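Local coordinates for POSSIBLE NITRATE/NITRITE RESPONSE TRANSCRIPTIONAL REGULATORY PROTEIN NARL (DNA-binding response regulator, LuxR family) (Mycobacterium tuberculosis, PDB 3EUL), which probably acts, once phosphorylated by the sensor kinase NarS, as a transcription regulator of aerobic nitrate metabolism genes, and is seen here as its signal receiver domain, at residues V18-D23 against R33-S38; G39-V44 against A128-A133; E55-H60 against A65-R70. All blocks are in the same frame, centred on the assembly; numbering follows the deposited sequence.

Contact 1: V18-D23 against R33-S38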
loop_
_atom_site.group_PDB
_atom_site.type_symbol
_atom_site.label_atom_id
_atom_site.label_comp_id
_atom_site.label_asym_id
_atom_site.label_seq_id
_atom_site.Cartn_x
_atom_site.Cartn_y
_atom_site.Cartn_z
ATOM N N VAL A 18 -0.311 3.214 8.714
ATOM C CA VAL A 18 -0.093 2.435 7.482
ATOM C C VAL A 18 0.082 0.942 7.680
ATOM O O VAL A 18 0.737 0.493 8.633
ATOM C CB VAL A 18 1.163 3.002 6.747
ATOM C CG1 VAL A 18 1.478 2.217 5.481
ATOM C CG2 VAL A 18 0.922 4.520 6.481
ATOM N N VAL A 19 -0.508 0.154 6.767
ATOM C CA VAL A 19 -0.150 -1.251 6.603
ATOM C C VAL A 19 0.715 -1.376 5.344
ATOM O O VAL A 19 0.364 -0.827 4.287
ATOM C CB VAL A 19 -1.421 -2.170 6.510
ATOM C CG1 VAL A 19 -1.065 -3.601 6.015
ATOM C CG2 VAL A 19 -2.163 -2.226 7.871
ATOM N N VAL A 20 1.849 -2.087 5.467
ATOM C CA VAL A 20 2.770 -2.367 4.365
ATOM C C VAL A 20 2.730 -3.863 4.018
ATOM O O VAL A 20 2.752 -4.727 4.915
ATOM C CB VAL A 20 4.240 -1.946 4.689
ATOM C CG1 VAL A 20 5.189 -2.365 3.536
ATOM C CG2 VAL A 20 4.356 -0.445 4.993
ATOM N N GLY A 21 2.614 -4.183 2.732
ATOM C CA GLY A 21 2.549 -5.558 2.281
ATOM C C GLY A 21 3.506 -5.781 1.126
ATOM O O GLY A 21 3.480 -5.032 0.154
ATOM N N ASP A 22 4.386 -6.786 1.265
ATOM C CA ASP A 22 5.336 -7.190 0.220
ATOM C C ASP A 22 5.891 -8.540 0.645
ATOM O O ASP A 22 6.138 -8.766 1.828
ATOM C CB ASP A 22 6.463 -6.169 0.059
ATOM C CG ASP A 22 7.184 -6.251 -1.302
ATOM O OD1 ASP A 22 7.783 -7.302 -1.657
ATOM O OD2 ASP A 22 7.193 -5.217 -2.021
ATOM N N ASP A 23 6.070 -9.434 -0.321
ATOM C CA ASP A 23 6.639 -10.754 -0.033
ATOM C C ASP A 23 8.160 -10.798 -0.175
ATOM O O ASP A 23 8.758 -11.866 0.036
ATOM C CB ASP A 23 5.971 -11.824 -0.897
ATOM C CG ASP A 23 6.474 -11.842 -2.336
ATOM O OD1 ASP A 23 6.867 -10.787 -2.897
ATOM O OD2 ASP A 23 6.454 -12.935 -2.924
ATOM N N ARG A 33 11.173 1.150 7.239
ATOM C CA ARG A 33 12.163 2.061 7.820
ATOM C C ARG A 33 12.030 3.489 7.313
ATOM O O ARG A 33 12.061 4.429 8.118
ATOM C CB ARG A 33 13.575 1.558 7.568
ATOM C CG ARG A 33 14.536 2.010 8.617
ATOM C CD ARG A 33 15.638 1.011 8.730
ATOM N NE ARG A 33 16.860 1.534 9.323
ATOM C CZ ARG A 33 17.678 2.390 8.714
ATOM N NH1 ARG A 33 17.409 2.881 7.495
ATOM N NH2 ARG A 33 18.773 2.774 9.330
ATOM N N ALA A 34 11.903 3.658 6.007
ATOM C CA ALA A 34 11.617 4.991 5.401
ATOM C C ALA A 34 10.434 5.684 6.048
ATOM O O ALA A 34 10.503 6.875 6.401
ATOM C CB ALA A 34 11.354 4.876 3.901
ATOM N N LEU A 35 9.318 4.956 6.180
ATOM C CA LEU A 35 8.125 5.555 6.768
ATOM C C LEU A 35 8.341 5.893 8.254
ATOM O O LEU A 35 8.050 7.007 8.705
ATOM C CB LEU A 35 6.912 4.630 6.550
ATOM C CG LEU A 35 6.506 4.350 5.104
ATOM C CD1 LEU A 35 5.340 3.308 5.012
ATOM C CD2 LEU A 35 6.178 5.634 4.388
ATOM N N SER A 36 8.875 4.942 9.002
ATOM C CA SER A 36 9.074 5.099 10.426
ATOM C C SER A 36 10.068 6.225 10.744
ATOM O O SER A 36 9.848 7.018 11.664
ATOM C CB SER A 36 9.549 3.756 11.019
ATOM O OG SER A 36 8.497 2.791 10.932
ATOM N N LEU A 37 11.141 6.302 9.964
ATOM C CA LEU A 37 12.175 7.312 10.173
ATOM C C LEU A 37 11.764 8.717 9.715
ATOM O O LEU A 37 12.438 9.663 10.078
ATOM C CB LEU A 37 13.478 6.898 9.491
ATOM C CG LEU A 37 14.209 5.731 10.155
ATOM C CD1 LEU A 37 15.526 5.436 9.396
ATOM C CD2 LEU A 37 14.513 5.988 11.616
ATOM N N SER A 38 10.657 8.839 8.963
ATOM C CA SER A 38 10.111 10.144 8.563
ATOM C C SER A 38 9.644 10.916 9.788
ATOM O O SER A 38 9.655 12.108 9.790
ATOM C CB SER A 38 8.934 10.002 7.596
ATOM O OG SER A 38 7.727 9.604 8.263
#
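Leu35 on helix 25-38 meets strand 16-21 through one methyl group: its CD1 lies 3.9 Å from CG2 of Val20 and 4.0 Å from CG1 of Val18. The two valines are alternate residues of the strand, and both turn their side chains to the helix, whereas Val19 between them faces away. Val20 meets Leu35 end on, whereas the side chain of Val18 lies roughly perpendicular to that of Leu35. With chi2 of the leucine at 175°, CD1 stands anti to CA and is carried out to the two valines.

Behind this methyl contact, Ser38 ties back to the Leu35 carbonyl. Its OG donates to the Leu35 O at 2.7 Å, in the carbonyl plane, and its backbone N reaches the same oxygen at 3.2 Å. Ser38 OG is also hydrogen-bonded to the backbone N of Ser40.

All three touching residues are buried in the first beta-alpha-beta unit of the receiver domain. Val20 also packs on Val31 and Val32 of the same helix, Leu35 touches Val41 and Val43 of strand 41-47, and Val126 and Val129 of helix 122-134 pack against Leu35 and Val18 respectively.

Contact 2: G39-V44 against A128-A133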
loop_
_atom_site.group_PDB
_atom_site.type_symbol
_atom_site.label_atom_id
_atom_site.label_comp_id
_atom_site.label_asym_id
_atom_site.label_seq_id
_atom_site.Cartn_x
_atom_site.Cartn_y
_atom_site.Cartn_z
ATOM N N GLY A 39 9.224 10.204 10.827
ATOM C CA GLY A 39 8.599 10.818 12.004
ATOM C C GLY A 39 7.101 11.101 11.838
ATOM O O GLY A 39 6.453 11.511 12.804
ATOM N N SER A 40 6.540 10.853 10.658
ATOM C CA SER A 40 5.129 11.200 10.361
ATOM C C SER A 40 4.200 9.997 10.106
ATOM O O SER A 40 3.010 10.167 9.774
ATOM C CB SER A 40 5.084 12.125 9.146
ATOM O OG SER A 40 5.625 13.402 9.475
ATOM N N VAL A 41 4.740 8.793 10.247
ATOM C CA VAL A 41 4.037 7.579 9.870
ATOM C C VAL A 41 4.227 6.501 10.942
ATOM O O VAL A 41 5.338 6.225 11.421
ATOM C CB VAL A 41 4.493 7.022 8.484
ATOM C CG1 VAL A 41 3.717 5.723 8.127
ATOM C CG2 VAL A 41 4.349 8.069 7.342
ATOM N N ASN A 42 3.110 5.893 11.296
ATOM C CA ASN A 42 3.042 4.754 12.176
ATOM C C ASN A 42 2.633 3.529 11.322
ATOM O O ASN A 42 1.499 3.408 10.876
ATOM C CB ASN A 42 2.029 5.050 13.274
ATOM C CG ASN A 42 1.832 3.892 14.264
ATOM O OD1 ASN A 42 2.588 2.895 14.313
ATOM N ND2 ASN A 42 0.797 4.041 15.081
ATOM N N VAL A 43 3.581 2.635 11.132
ATOM C CA VAL A 43 3.332 1.371 10.480
ATOM C C VAL A 43 2.685 0.464 11.524
ATOM O O VAL A 43 3.289 0.087 12.544
ATOM C CB VAL A 43 4.623 0.792 9.871
ATOM C CG1 VAL A 43 4.380 -0.607 9.222
ATOM C CG2 VAL A 43 5.175 1.764 8.784
ATOM N N VAL A 44 1.418 0.160 11.296
ATOM C CA VAL A 44 0.646 -0.584 12.268
ATOM C C VAL A 44 0.577 -2.051 11.960
ATOM O O VAL A 44 0.185 -2.828 12.811
ATOM C CB VAL A 44 -0.756 -0.008 12.448
ATOM C CG1 VAL A 44 -0.652 1.398 13.032
ATOM C CG2 VAL A 44 -1.552 -0.036 11.154
ATOM N N ALA A 128 4.354 10.195 -1.159
ATOM C CA ALA A 128 3.210 9.476 -1.751
ATOM C C ALA A 128 2.225 8.982 -0.710
ATOM O O ALA A 128 1.001 9.148 -0.855
ATOM C CB ALA A 128 3.692 8.328 -2.622
ATOM N N VAL A 129 2.735 8.386 0.359
ATOM C CA VAL A 129 1.876 7.901 1.440
ATOM C C VAL A 129 1.150 9.066 2.145
ATOM O O VAL A 129 -0.064 9.034 2.364
ATOM C CB VAL A 129 2.714 7.073 2.433
ATOM C CG1 VAL A 129 1.984 6.865 3.733
ATOM C CG2 VAL A 129 3.085 5.737 1.769
ATOM N N LEU A 130 1.896 10.108 2.479
ATOM C CA LEU A 130 1.320 11.273 3.136
ATOM C C LEU A 130 0.295 11.995 2.262
ATOM O O LEU A 130 -0.767 12.375 2.753
ATOM C CB LEU A 130 2.425 12.244 3.609
ATOM C CG LEU A 130 3.356 11.679 4.702
ATOM C CD1 LEU A 130 4.411 12.711 5.140
ATOM C CD2 LEU A 130 2.558 11.173 5.905
ATOM N N ASP A 131 0.584 12.147 0.972
ATOM C CA ASP A 131 -0.343 12.812 0.037
ATOM C C ASP A 131 -1.627 11.986 -0.139
ATOM O O ASP A 131 -2.736 12.520 -0.236
ATOM C CB ASP A 131 0.312 13.003 -1.332
ATOM C CG ASP A 131 1.333 14.132 -1.362
ATOM O OD1 ASP A 131 1.390 14.944 -0.408
ATOM O OD2 ASP A 131 2.088 14.218 -2.362
ATOM N N CYS A 132 -1.458 10.676 -0.201
ATOM C CA CYS A 132 -2.568 9.748 -0.321
ATOM C C CYS A 132 -3.477 9.845 0.898
ATOM O O CYS A 132 -4.695 9.969 0.765
ATOM C CB CYS A 132 -2.017 8.343 -0.501
ATOM S SG CYS A 132 -3.251 7.067 -0.803
ATOM N N ALA A 133 -2.893 9.834 2.082
ATOM C CA ALA A 133 -3.661 9.995 3.317
ATOM C C ALA A 133 -4.429 11.335 3.362
ATOM O O ALA A 133 -5.512 11.412 3.937
ATOM C CB ALA A 133 -2.739 9.904 4.510
#
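Val41, at the start of edge strand 41-47, faces Leu130 of helix 122-134 with 8.1 Å between their CA atoms, the nearest CA pair of the two segments, just after Gly39 has led the chain out of helix 25-38 with a positive phi of 83°. Both methyls of Leu130 take part. Its CD2 lies 3.9 Å from CG2 of Val41, the two side chains crossing obliquely, and 4.0 Å from the carbonyl oxygen of Ser40; its CD1 lies 4.1 Å from CB of Ser40. The CA-CB bond of Leu130 runs past the strand rather than at it, and the branched end of the side chain makes the approach. Val129 adds a looser touch, its CG1 standing 4.5 Å from the same CG2 of Val41.

Around them, Val16 of strand 16-21 packs on Leu130, and Leu66 of strand 64-68 on Val129. Helix 122-134 follows the fifth strand and packs back across the sheet onto its edge strand, as the final helix does in the CheY-like receiver fold. The interface rests on van der Waals packing, mostly of methyl groups, with CB and the carbonyl oxygen of Ser40 at its partly exposed margin. Without a directional polar bond between the segments, helix and strand are held by shape and burial rather than by a fixed polar geometry.

Contact 3: E55-H60 against A65-R70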
loop_
_atom_site.group_PDB
_atom_site.type_symbol
_atom_site.label_atom_id
_atom_site.label_comp_id
_atom_site.label_asym_id
_atom_site.label_seq_id
_atom_site.Cartn_x
_atom_site.Cartn_y
_atom_site.Cartn_z
ATOM N N GLU A 55 -6.722 -8.737 5.836
ATOM C CA GLU A 55 -7.128 -8.925 7.203
ATOM C C GLU A 55 -6.567 -7.851 8.110
ATOM O O GLU A 55 -7.279 -7.394 8.995
ATOM C CB GLU A 55 -6.750 -10.318 7.699
ATOM C CG GLU A 55 -7.312 -10.638 9.064
ATOM C CD GLU A 55 -8.848 -10.751 9.127
ATOM O OE1 GLU A 55 -9.518 -11.156 8.135
ATOM O OE2 GLU A 55 -9.388 -10.470 10.225
ATOM N N LEU A 56 -5.304 -7.435 7.901
ATOM C CA LEU A 56 -4.734 -6.361 8.686
ATOM C C LEU A 56 -5.448 -5.044 8.443
ATOM O O LEU A 56 -5.593 -4.220 9.360
ATOM C CB LEU A 56 -3.255 -6.158 8.369
ATOM C CG LEU A 56 -2.226 -7.130 8.927
ATOM C CD1 LEU A 56 -0.901 -6.790 8.309
ATOM C CD2 LEU A 56 -2.098 -7.086 10.455
ATOM N N ILE A 57 -5.860 -4.827 7.191
ATOM C CA ILE A 57 -6.615 -3.625 6.848
ATOM C C ILE A 57 -7.962 -3.640 7.585
ATOM O O ILE A 57 -8.375 -2.621 8.152
ATOM C CB ILE A 57 -6.775 -3.472 5.304
ATOM C CG1 ILE A 57 -5.404 -3.198 4.660
ATOM C CG2 ILE A 57 -7.768 -2.347 4.939
ATOM C CD1 ILE A 57 -5.359 -3.406 3.140
ATOM N N LYS A 58 -8.636 -4.785 7.611
ATOM C CA LYS A 58 -9.909 -4.866 8.345
ATOM C C LYS A 58 -9.731 -4.570 9.833
ATOM O O LYS A 58 -10.567 -3.910 10.424
ATOM C CB LYS A 58 -10.599 -6.223 8.154
ATOM C CG LYS A 58 -11.058 -6.488 6.700
ATOM C CD LYS A 58 -11.852 -7.766 6.543
ATOM C CE LYS A 58 -11.048 -8.966 6.991
ATOM N NZ LYS A 58 -11.825 -10.246 6.858
ATOM N N ALA A 59 -8.643 -5.050 10.425
ATOM C CA ALA A 59 -8.410 -4.889 11.864
ATOM C C ALA A 59 -7.921 -3.493 12.249
ATOM O O ALA A 59 -8.406 -2.909 13.218
ATOM C CB ALA A 59 -7.421 -5.937 12.363
ATOM N N HIS A 60 -6.951 -2.971 11.515
ATOM C CA HIS A 60 -6.292 -1.729 11.899
ATOM C C HIS A 60 -6.927 -0.496 11.296
ATOM O O HIS A 60 -6.732 0.590 11.806
ATOM C CB HIS A 60 -4.824 -1.778 11.527
ATOM C CG HIS A 60 -4.051 -2.760 12.324
ATOM N ND1 HIS A 60 -3.591 -2.484 13.597
ATOM C CD2 HIS A 60 -3.639 -4.015 12.031
ATOM C CE1 HIS A 60 -2.962 -3.549 14.063
ATOM N NE2 HIS A 60 -2.963 -4.483 13.127
ATOM N N ALA A 65 -2.853 1.758 2.931
ATOM C CA ALA A 65 -2.194 0.484 2.807
ATOM C C ALA A 65 -1.236 0.620 1.622
ATOM O O ALA A 65 -1.670 0.991 0.525
ATOM C CB ALA A 65 -3.190 -0.624 2.590
ATOM N N LEU A 66 0.064 0.419 1.839
ATOM C CA LEU A 66 1.004 0.406 0.726
ATOM C C LEU A 66 1.407 -1.010 0.380
ATOM O O LEU A 66 2.166 -1.651 1.146
ATOM C CB LEU A 66 2.236 1.222 1.109
ATOM C CG LEU A 66 3.386 1.265 0.122
ATOM C CD1 LEU A 66 2.954 1.819 -1.232
ATOM C CD2 LEU A 66 4.504 2.148 0.788
ATOM N N LEU A 67 0.907 -1.517 -0.763
ATOM C CA LEU A 67 0.972 -2.940 -1.076
ATOM C C LEU A 67 1.630 -3.256 -2.419
ATOM O O LEU A 67 1.366 -2.599 -3.429
ATOM C CB LEU A 67 -0.431 -3.501 -1.151
ATOM C CG LEU A 67 -1.345 -3.309 0.047
ATOM C CD1 LEU A 67 -2.694 -3.959 -0.233
ATOM C CD2 LEU A 67 -0.678 -3.887 1.274
ATOM N N ASP A 68 2.501 -4.255 -2.431
ATOM C CA ASP A 68 3.064 -4.714 -3.697
ATOM C C ASP A 68 1.930 -5.158 -4.603
ATOM O O ASP A 68 0.995 -5.806 -4.152
ATOM C CB ASP A 68 4.063 -5.841 -3.418
ATOM C CG ASP A 68 4.711 -6.412 -4.661
ATOM O OD1 ASP A 68 5.016 -5.698 -5.625
ATOM O OD2 ASP A 68 4.947 -7.631 -4.634
ATOM N N TYR A 69 1.999 -4.827 -5.884
ATOM C CA TYR A 69 0.978 -5.285 -6.818
ATOM C C TYR A 69 0.913 -6.832 -6.837
ATOM O O TYR A 69 -0.159 -7.396 -6.813
ATOM C CB TYR A 69 1.216 -4.698 -8.214
ATOM C CG TYR A 69 0.252 -5.211 -9.216
ATOM C CD1 TYR A 69 -1.085 -4.915 -9.130
ATOM C CD2 TYR A 69 0.674 -6.029 -10.256
ATOM C CE1 TYR A 69 -1.985 -5.412 -10.055
ATOM C CE2 TYR A 69 -0.213 -6.528 -11.175
ATOM C CZ TYR A 69 -1.529 -6.240 -11.070
ATOM O OH TYR A 69 -2.406 -6.698 -12.029
ATOM N N ARG A 70 2.057 -7.488 -6.820
ATOM C CA ARG A 70 2.132 -8.940 -6.900
ATOM C C ARG A 70 2.323 -9.633 -5.550
ATOM O O ARG A 70 3.222 -10.441 -5.351
ATOM C CB ARG A 70 3.211 -9.365 -7.898
ATOM C CG ARG A 70 2.733 -9.196 -9.354
ATOM C CD ARG A 70 2.141 -10.488 -9.901
ATOM N NE ARG A 70 3.252 -11.412 -10.100
ATOM C CZ ARG A 70 3.217 -12.576 -10.737
ATOM N NH1 ARG A 70 2.100 -13.041 -11.270
ATOM N NH2 ARG A 70 4.330 -13.288 -10.810
#
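Ile57 of helix 50-60 makes the whole of this contact from the helical side, setting its side chain down on Ala65 and Leu67 of strand 64-68. The packing is purely apolar. The terminal methyl CD1 of Ile57 lies 3.6 Å from CB of Ala65, and CG1 follows at 4.0 Å from the same CB, so the outer part of the isoleucine chain rests against the alanine methyl. A lighter touch joins Ile57 CD1 to CD1 of Leu67 at 4.3 Å. In Ile57 the long branch has CG1 anti to the carbonyl carbon (chi1 -67°) and then runs nearly extended (chi2 164°), which delivers CD1 to the strand. The small side chain of Ala65 is consistent with the close approach of helix and strand, 7.3 Å between the CA atoms of Ile57 and Ala65. Leu67 turns the same way as Ala65, two residues on.

The one charged pair within the segments lies on the side of the helix turned from the strand. There NZ of Lys58 forms a salt bridge to OE1 of Glu55 at 2.8 Å, although as a hydrogen bond it is weak.

Backbone bonds hold each partner in place: Ala59 N to Glu55 O and His60 N to Leu56 O within the helix, and Ala65 with Arg91 and Leu93 within the sheet. The hydrophobic layer continues outward through Val79 and Val83 of helix 76-85, which pack on Ile57, and through Val92 and Leu94 of strand 91-96 beside Leu67.

A helix leading through a short connection into a parallel strand and packing on it is the repeating step of the CheY-like receiver fold. This strand ends at Asp68, the residue that by similarity is phosphorylated; it carries no phosphate here.

All three contacts pack helices on one parallel sheet of order 41-47, 16-21, 64-68, 91-96, 114-117. Contacts 1 and 2, with centres about 9 Å apart, share adjacent strands: Val18 N lies 2.8 Å from Asn42 O, and Val18 CG2 packs on Val41 CG1. Contact 3, its centre about 11 Å from that of contact 1 and about 14 Å from that of contact 2, adds the next strand, where Leu66 N meets Val19 O at 2.8 Å. Helices 25-38 and 122-134 cover one face, helix 50-60 the other. The strand segments of contacts 1 and 3 run on to the probable phosphorylation site: Asp22 OD2 lies 3.5 Å from Asp68 CB and bridges to Lys118.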